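Local atomic coordinates of ABC-type branched-chain amino acid transport systems periplasmic component-like protein (Thermomonospora curvata, PDB entry 4N03), a protein that probably binds fatty acids outside the cell membrane and delivers them to an ABC transporter, as a member of the leucine-binding protein family. Residues 34-39 with 73-78; 59-64 with 320-325; 99-104 with 334-339. All coordinates share one frame; numbering follows the deposited sequence. Where two conformers were deposited one is given.

Overall arrangement
The three interactions lie on one side of the chain's centre and build on the same four-stranded parallel sheet. Interaction 1 joins two of its strands, 33-40 and the outermost 74-81, and is partly buried: backbone hydrogen bonds dominate, with apolar side chains on one face and a lysine-glutamate pair on the other. Interactions 2 and 3 are buried. In 59-64 with 320-325, two helices meet through aromatic and valine side chains, and Tyr61 and Val322 also pack on Ile75 of interaction 1. In 99-104 with 334-339, an arginine donates hydrogen bonds to two backbone carbonyls beside a small leucine cluster, while Leu101 and Ala102 pair with strand 33-40.

Interaction 1 (34-39 with 73-78)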
# COMPACT_ATOMS: atom_id res chain seq x y z
N ILE A 34 -19.15 11.45 -12.66
CA ILE A 34 -18.09 10.48 -12.94
C ILE A 34 -18.12 9.48 -11.77
O ILE A 34 -17.84 9.85 -10.63
CB ILE A 34 -16.72 11.14 -12.98
CG1 ILE A 34 -16.63 12.14 -14.13
CG2 ILE A 34 -15.62 10.09 -13.10
CD1 ILE A 34 -15.52 13.14 -13.98
N LYS A 35 -18.48 8.23 -12.06
CA LYS A 35 -18.52 7.17 -11.07
C LYS A 35 -17.21 6.41 -11.02
O LYS A 35 -16.69 5.97 -12.07
CB LYS A 35 -19.63 6.18 -11.40
CG LYS A 35 -21.03 6.72 -11.20
CD LYS A 35 -22.13 5.70 -11.43
CE LYS A 35 -22.22 5.29 -12.89
NZ LYS A 35 -23.09 4.15 -13.25
N LEU A 36 -16.66 6.28 -9.83
CA LEU A 36 -15.43 5.57 -9.58
C LEU A 36 -15.73 4.42 -8.65
O LEU A 36 -16.59 4.53 -7.77
CB LEU A 36 -14.38 6.49 -8.97
CG LEU A 36 -14.06 7.73 -9.80
CD1 LEU A 36 -13.06 8.58 -9.06
CD2 LEU A 36 -13.50 7.34 -11.16
N GLY A 37 -15.02 3.31 -8.78
CA GLY A 37 -15.19 2.17 -7.91
C GLY A 37 -14.09 2.03 -6.89
O GLY A 37 -12.91 2.26 -7.19
N ILE A 38 -14.45 1.55 -5.71
CA ILE A 38 -13.56 1.27 -4.63
C ILE A 38 -13.85 -0.16 -4.17
O ILE A 38 -15.00 -0.48 -3.82
CB ILE A 38 -13.68 2.25 -3.48
CG1 ILE A 38 -13.13 3.61 -3.94
CG2 ILE A 38 -12.93 1.73 -2.25
CD1 ILE A 38 -13.24 4.70 -2.92
N ALA A 39 -12.84 -1.02 -4.19
CA ALA A 39 -12.94 -2.43 -3.70
C ALA A 39 -11.93 -2.59 -2.60
O ALA A 39 -10.73 -2.64 -2.87
CB ALA A 39 -12.71 -3.40 -4.84
N ARG A 73 -18.48 17.80 -13.66
CA ARG A 73 -19.09 16.58 -13.25
C ARG A 73 -18.67 16.23 -11.81
O ARG A 73 -17.52 16.39 -11.40
CB ARG A 73 -18.66 15.45 -14.19
CG ARG A 73 -19.26 15.61 -15.60
CD ARG A 73 -18.60 14.66 -16.58
NE ARG A 73 -19.16 14.72 -17.91
CZ ARG A 73 -18.90 15.66 -18.80
NH1 ARG A 73 -18.06 16.62 -18.56
NH2 ARG A 73 -19.46 15.58 -20.00
N THR A 74 -19.65 15.76 -11.06
CA THR A 74 -19.42 15.35 -9.67
C THR A 74 -18.83 13.94 -9.63
O THR A 74 -19.30 13.08 -10.31
CB THR A 74 -20.74 15.37 -8.85
OG1 THR A 74 -21.64 14.36 -9.32
CG2 THR A 74 -21.44 16.66 -8.96
N ILE A 75 -17.87 13.76 -8.75
CA ILE A 75 -17.27 12.43 -8.56
C ILE A 75 -18.09 11.67 -7.53
O ILE A 75 -18.35 12.20 -6.43
CB ILE A 75 -15.80 12.56 -8.10
CG1 ILE A 75 -14.97 13.20 -9.21
CG2 ILE A 75 -15.25 11.18 -7.73
CD1 ILE A 75 -13.53 13.48 -8.83
N GLU A 76 -18.53 10.47 -7.87
CA GLU A 76 -19.27 9.55 -6.99
C GLU A 76 -18.46 8.26 -6.88
O GLU A 76 -18.31 7.56 -7.88
CB GLU A 76 -20.62 9.19 -7.62
CG GLU A 76 -21.46 8.12 -6.90
CD GLU A 76 -22.67 7.66 -7.71
OE1 GLU A 76 -23.32 8.50 -8.36
OE2 GLU A 76 -22.99 6.45 -7.68
N ALA A 77 -18.02 7.95 -5.69
CA ALA A 77 -17.27 6.73 -5.44
C ALA A 77 -18.15 5.68 -4.80
O ALA A 77 -18.75 5.97 -3.74
CB ALA A 77 -16.09 7.00 -4.53
N VAL A 78 -18.32 4.56 -5.47
CA VAL A 78 -19.05 3.44 -4.93
C VAL A 78 -18.09 2.47 -4.28
O VAL A 78 -17.01 2.22 -4.80
CB VAL A 78 -19.94 2.73 -5.95
CG1 VAL A 78 -20.89 3.72 -6.59
CG2 VAL A 78 -19.16 2.03 -7.02
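Leu36 and Ile75 meet obliquely on one face of a parallel strand pair, CD1 of Leu36 lying 3.7 Å from CG2 of Ile75. In Ile75, CG2 stands anti to the backbone N while CG1 turns beside it (chi1 -65°), which presents the CG2 branch to the leucine. Farther along this face the small Ala77 receives the end of Ile38, CD1 to CB 4.0 Å. At the other end Ile34 crosses the arm of Arg73 at about a right angle, its CG1 3.9 Å from CB of Arg73. The arginine then runs extended from CG to NE and leaves the strands, its guanidinium held by a salt bridge to Asp21 and hydrogen bonds to Gln25 and Thr30. Lys35 and Glu76 occupy the opposite face, side by side and pointing the same way. CD of Lys35 is 3.9 Å from OE2 of Glu76, but in the conformers given NZ of Lys35 is 6.0 Å from OE2 of Glu76, too far for a salt bridge. Val78 shares this face and sets CG2 3.7 Å from O of Leu36.

Five backbone bonds zigzag between the strands: N of Ile34, Leu36 and Ile38 donate to O of Thr74, Glu76 and Val78, and O of Ile34 and Leu36 accept from N of Glu76 and Val78. The first is nearly straight, whereas the last, from Ile38 N to Val78 O (2.8 Å), is bent to 140°. Helix 47-66 connects the strands in a beta-alpha-beta crossover. Branched apolar residues suit the face packed on its Tyr61; on the other, Val78 touches Leu96 of helix 86-96, while Lys35 and Glu76 lie where the surface is more exposed. With their ends apart as in these conformers, attraction between those charges is likely to add little to the backbone bonding.

Interaction 2 (59-64 with 320-325)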
# COMPACT_ATOMS: atom_id res chain seq x y z
N LEU A 59 -12.84 12.02 1.28
CA LEU A 59 -12.48 13.38 1.65
C LEU A 59 -11.96 14.16 0.46
O LEU A 59 -12.43 15.29 0.19
CB LEU A 59 -11.42 13.35 2.75
CG LEU A 59 -10.92 14.73 3.19
CD1 LEU A 59 -11.95 15.63 3.81
CD2 LEU A 59 -9.73 14.56 4.12
N TYR A 60 -11.04 13.56 -0.28
CA TYR A 60 -10.49 14.21 -1.46
C TYR A 60 -11.62 14.52 -2.48
O TYR A 60 -11.72 15.62 -3.02
CB TYR A 60 -9.40 13.31 -2.11
CG TYR A 60 -8.47 14.07 -3.03
CD1 TYR A 60 -8.86 14.45 -4.32
CD2 TYR A 60 -7.20 14.44 -2.62
CE1 TYR A 60 -8.00 15.19 -5.13
CE2 TYR A 60 -6.36 15.18 -3.39
CZ TYR A 60 -6.75 15.54 -4.67
OH TYR A 60 -5.91 16.29 -5.43
N TYR A 61 -12.45 13.52 -2.78
CA TYR A 61 -13.48 13.70 -3.80
C TYR A 61 -14.50 14.76 -3.33
O TYR A 61 -14.97 15.53 -4.16
CB TYR A 61 -14.20 12.40 -4.15
CG TYR A 61 -13.27 11.31 -4.64
CD1 TYR A 61 -12.20 11.59 -5.47
CD2 TYR A 61 -13.42 10.01 -4.23
CE1 TYR A 61 -11.33 10.62 -5.90
CE2 TYR A 61 -12.54 9.01 -4.67
CZ TYR A 61 -11.48 9.33 -5.48
OH TYR A 61 -10.55 8.40 -5.90
N GLU A 62 -14.84 14.78 -2.06
CA GLU A 62 -15.72 15.85 -1.54
C GLU A 62 -15.08 17.22 -1.77
O GLU A 62 -15.79 18.19 -2.14
CB GLU A 62 -16.01 15.61 -0.06
CG GLU A 62 -16.69 16.78 0.67
CD GLU A 62 -16.75 16.56 2.18
OE1 GLU A 62 -17.71 15.91 2.64
OE2 GLU A 62 -15.82 17.04 2.91
N GLU A 63 -13.82 17.41 -1.43
CA GLU A 63 -13.13 18.68 -1.67
C GLU A 63 -13.18 19.08 -3.15
O GLU A 63 -13.43 20.25 -3.48
CB GLU A 63 -11.68 18.60 -1.20
CG GLU A 63 -11.57 18.49 0.31
CD GLU A 63 -10.18 18.11 0.82
OE1 GLU A 63 -9.30 17.68 0.02
OE2 GLU A 63 -9.99 18.23 2.07
N VAL A 64 -12.95 18.11 -4.04
CA VAL A 64 -13.05 18.35 -5.46
C VAL A 64 -14.46 18.74 -5.88
O VAL A 64 -14.65 19.73 -6.66
CB VAL A 64 -12.58 17.10 -6.27
CG1 VAL A 64 -12.93 17.28 -7.72
CG2 VAL A 64 -11.08 16.90 -6.11
N ILE A 320 -4.06 11.11 -7.49
CA ILE A 320 -3.61 10.53 -8.76
C ILE A 320 -4.76 10.46 -9.75
O ILE A 320 -4.63 10.88 -10.91
CB ILE A 320 -2.96 9.14 -8.55
CG1 ILE A 320 -1.64 9.27 -7.80
CG2 ILE A 320 -2.75 8.47 -9.92
CD1 ILE A 320 -1.13 7.95 -7.27
N VAL A 321 -5.89 9.87 -9.36
CA VAL A 321 -6.97 9.71 -10.30
C VAL A 321 -7.55 11.07 -10.73
O VAL A 321 -7.91 11.28 -11.89
CB VAL A 321 -8.06 8.73 -9.80
CG1 VAL A 321 -8.97 9.35 -8.74
CG2 VAL A 321 -8.88 8.26 -10.99
N VAL A 322 -7.65 12.02 -9.80
CA VAL A 322 -8.20 13.35 -10.12
C VAL A 322 -7.26 14.08 -11.10
O VAL A 322 -7.73 14.72 -12.02
CB VAL A 322 -8.54 14.16 -8.85
CG1 VAL A 322 -8.86 15.57 -9.22
CG2 VAL A 322 -9.68 13.50 -8.12
N SER A 323 -5.95 14.01 -10.87
CA SER A 323 -5.01 14.64 -11.80
C SER A 323 -5.25 14.10 -13.22
O SER A 323 -5.28 14.84 -14.20
CB SER A 323 -3.56 14.38 -11.37
OG SER A 323 -3.22 15.16 -10.24
N ALA A 324 -5.41 12.77 -13.34
CA ALA A 324 -5.63 12.14 -14.63
C ALA A 324 -6.97 12.54 -15.21
O ALA A 324 -7.08 12.85 -16.38
CB ALA A 324 -5.52 10.62 -14.54
N LEU A 325 -8.01 12.62 -14.36
CA LEU A 325 -9.32 13.01 -14.84
C LEU A 325 -9.32 14.45 -15.38
O LEU A 325 -9.93 14.73 -16.39
CB LEU A 325 -10.37 12.90 -13.73
CG LEU A 325 -10.79 11.48 -13.30
CD1 LEU A 325 -11.52 11.51 -11.97
CD2 LEU A 325 -11.67 10.86 -14.38
O HOH W 1 -5.26 15.91 -8.08
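Two helical segments, 59-64 and 320-325, run in broadly the same direction, 34° apart, with axes no closer than 11.2 Å. That spacing is wide enough for large side chains to fill, and no hydrogen bond passes directly between the two segments. Val322 points at the other helix and meets three residues. Its CG2 approaches the Tyr60 ring obliquely, 3.8 Å from CE1 of Tyr60, and lies in the plane of the Tyr61 ring at its edge, 4.0 Å from CE1 of Tyr61. Its other branch meets Val64 tip to tip, CG1 of Val322 to CG2 of Val64 4.0 Å. In Tyr61, CG lies anti to the carbonyl carbon, beside the backbone N (chi1 -58°), which starts the ring on its course toward Val321 and Val322. It crosses Val321 at about a right angle, and CG1 of Val321 comes within 3.4 Å of the phenol OH of Tyr61. That hydroxyl is hydrogen-bonded to Gln57, which suits a tyrosine to this buried place. An alanine in place of Tyr61 would probably open a gap beside Val321 and Val322 and leave Gln57 without its phenol partner. A water links OH of Tyr60 (2.8 Å) with OG of Ser323 (3.1 Å). Strand 74-81 packs on both helices: its Ile75 touches Tyr61, Val64 and Val322, while helix 336-343 packs on Ala324 and Leu325 through Leu339.

Interaction 3 (99-104 with 334-339); sequences NVLAIP and LTREGL
A capped helix start packs here against the segment leading into strand 103-107 of the four-stranded parallel sheet, in the periplasmic-binding-protein fold. Arg336, in the first turn of helix 336-343, spans the contact. Its chain is extended from CG to NE and slides past Leu101 in the opposite direction, CG of Arg336 lying 3.9 Å from CD1 of Leu101. Two successive carbonyls receive the guanidinium along its edge. NH2 of Arg336 donates to O of Val100 at 2.8 Å, nearly along the C=O axis and with the oxygen in the guanidinium plane. NE of Arg336 donates to O of Leu101 at 3.0 Å, from above that carbonyl's plane and with a more bent N-H angle of 147°. Further bonds from NH2 to Asn97 and from NH1 to Asp122 fix the rotation of the group; arginine suits the site because its several N-H groups can serve several carbonyls at once.

Beyond the guanidinium, leucine and alanine side chains make the contact. Leu101 sends CG anti to its backbone N (chi1 180°), and from there its two methyls divide the work: CD1 lies against the backbone O of Leu334 at 3.8 Å, and CD2 makes an apolar contact, 4.0 Å from CD2 of Leu339. Leu325 of helix 309-330 also packs on Leu101 and Leu339. Ala102, small enough for a close approach, brings its CB to 3.7 Å from the same CD2 of Leu339. The helix itself is begun by Thr335 at the N-cap, a residue whose short hydroxyl side chain can bend back to the first turn: its OG1, also hydrogen-bonded to OD1 of Asp333, accepts from N of Gly338 at 3.1 Å.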
# COMPACT_ATOMS: atom_id res chain seq x y z
N ASN A 99 -19.94 -0.11 -14.98
CA ASN A 99 -20.64 1.09 -14.45
C ASN A 99 -19.79 2.09 -13.70
O ASN A 99 -20.31 3.06 -13.17
CB ASN A 99 -21.89 0.75 -13.60
CG ASN A 99 -21.60 -0.15 -12.42
OD1 ASN A 99 -21.22 0.31 -11.33
ND2 ASN A 99 -21.83 -1.44 -12.61
N VAL A 100 -18.47 1.86 -13.66
CA VAL A 100 -17.52 2.81 -13.13
C VAL A 100 -16.47 3.07 -14.20
O VAL A 100 -16.15 2.19 -15.00
CB VAL A 100 -16.85 2.37 -11.80
CG1 VAL A 100 -17.90 2.09 -10.72
CG2 VAL A 100 -15.95 1.18 -11.96
N LEU A 101 -15.88 4.23 -14.19
CA LEU A 101 -14.87 4.56 -15.16
C LEU A 101 -13.52 3.94 -14.83
O LEU A 101 -12.81 3.49 -15.77
CB LEU A 101 -14.73 6.09 -15.26
CG LEU A 101 -13.66 6.56 -16.28
CD1 LEU A 101 -13.99 6.21 -17.70
CD2 LEU A 101 -13.52 8.07 -16.16
N ALA A 102 -13.16 3.97 -13.56
CA ALA A 102 -11.86 3.57 -13.05
C ALA A 102 -12.07 3.08 -11.62
O ALA A 102 -13.12 3.33 -11.02
CB ALA A 102 -10.91 4.76 -13.07
N ILE A 103 -11.03 2.42 -11.09
CA ILE A 103 -11.00 1.88 -9.72
C ILE A 103 -9.79 2.47 -9.02
O ILE A 103 -8.69 1.90 -9.06
CB ILE A 103 -10.99 0.36 -9.69
CG1 ILE A 103 -12.26 -0.16 -10.34
CG2 ILE A 103 -10.87 -0.11 -8.26
CD1 ILE A 103 -12.31 -1.68 -10.44
N PRO A 104 -9.97 3.63 -8.36
CA PRO A 104 -8.83 4.28 -7.71
C PRO A 104 -8.40 3.76 -6.37
O PRO A 104 -7.45 4.24 -5.81
CB PRO A 104 -9.29 5.72 -7.58
CG PRO A 104 -10.77 5.62 -7.42
CD PRO A 104 -11.13 4.55 -8.43
N LEU A 334 -13.11 11.75 -21.50
CA LEU A 334 -13.33 10.97 -20.28
C LEU A 334 -13.74 9.54 -20.62
O LEU A 334 -14.72 9.00 -20.13
CB LEU A 334 -14.35 11.65 -19.36
CG LEU A 334 -13.94 12.96 -18.69
CD1 LEU A 334 -15.11 13.57 -17.93
CD2 LEU A 334 -12.81 12.70 -17.72
N THR A 335 -12.91 8.90 -21.42
CA THR A 335 -12.97 7.48 -21.76
C THR A 335 -11.85 6.80 -21.04
O THR A 335 -10.94 7.41 -20.50
CB THR A 335 -12.87 7.27 -23.25
OG1 THR A 335 -11.57 7.68 -23.69
CG2 THR A 335 -13.96 8.02 -23.99
N ARG A 336 -11.89 5.46 -21.06
CA ARG A 336 -10.82 4.72 -20.43
C ARG A 336 -9.47 4.93 -21.13
O ARG A 336 -8.47 5.10 -20.47
CB ARG A 336 -11.18 3.25 -20.36
CG ARG A 336 -12.29 3.09 -19.31
CD ARG A 336 -12.49 1.66 -18.95
NE ARG A 336 -13.53 1.53 -17.95
CZ ARG A 336 -14.30 0.47 -17.87
NH1 ARG A 336 -14.11 -0.57 -18.70
NH2 ARG A 336 -15.28 0.44 -16.98
N GLU A 337 -9.47 5.05 -22.46
CA GLU A 337 -8.25 5.37 -23.20
C GLU A 337 -7.73 6.78 -22.83
O GLU A 337 -6.56 7.01 -22.54
CB GLU A 337 -8.51 5.27 -24.71
CG GLU A 337 -7.35 5.65 -25.61
CD GLU A 337 -7.70 5.54 -27.09
OE1 GLU A 337 -7.84 6.59 -27.74
OE2 GLU A 337 -7.83 4.40 -27.59
N GLY A 338 -8.65 7.74 -22.77
CA GLY A 338 -8.27 9.11 -22.44
C GLY A 338 -7.69 9.19 -21.04
O GLY A 338 -6.69 9.86 -20.79
N LEU A 339 -8.29 8.46 -20.13
CA LEU A 339 -7.86 8.53 -18.75
C LEU A 339 -6.49 7.92 -18.53
O LEU A 339 -5.63 8.47 -17.86
CB LEU A 339 -8.89 7.87 -17.85
CG LEU A 339 -8.61 8.01 -16.35
CD1 LEU A 339 -8.67 9.46 -15.90
CD2 LEU A 339 -9.65 7.22 -15.55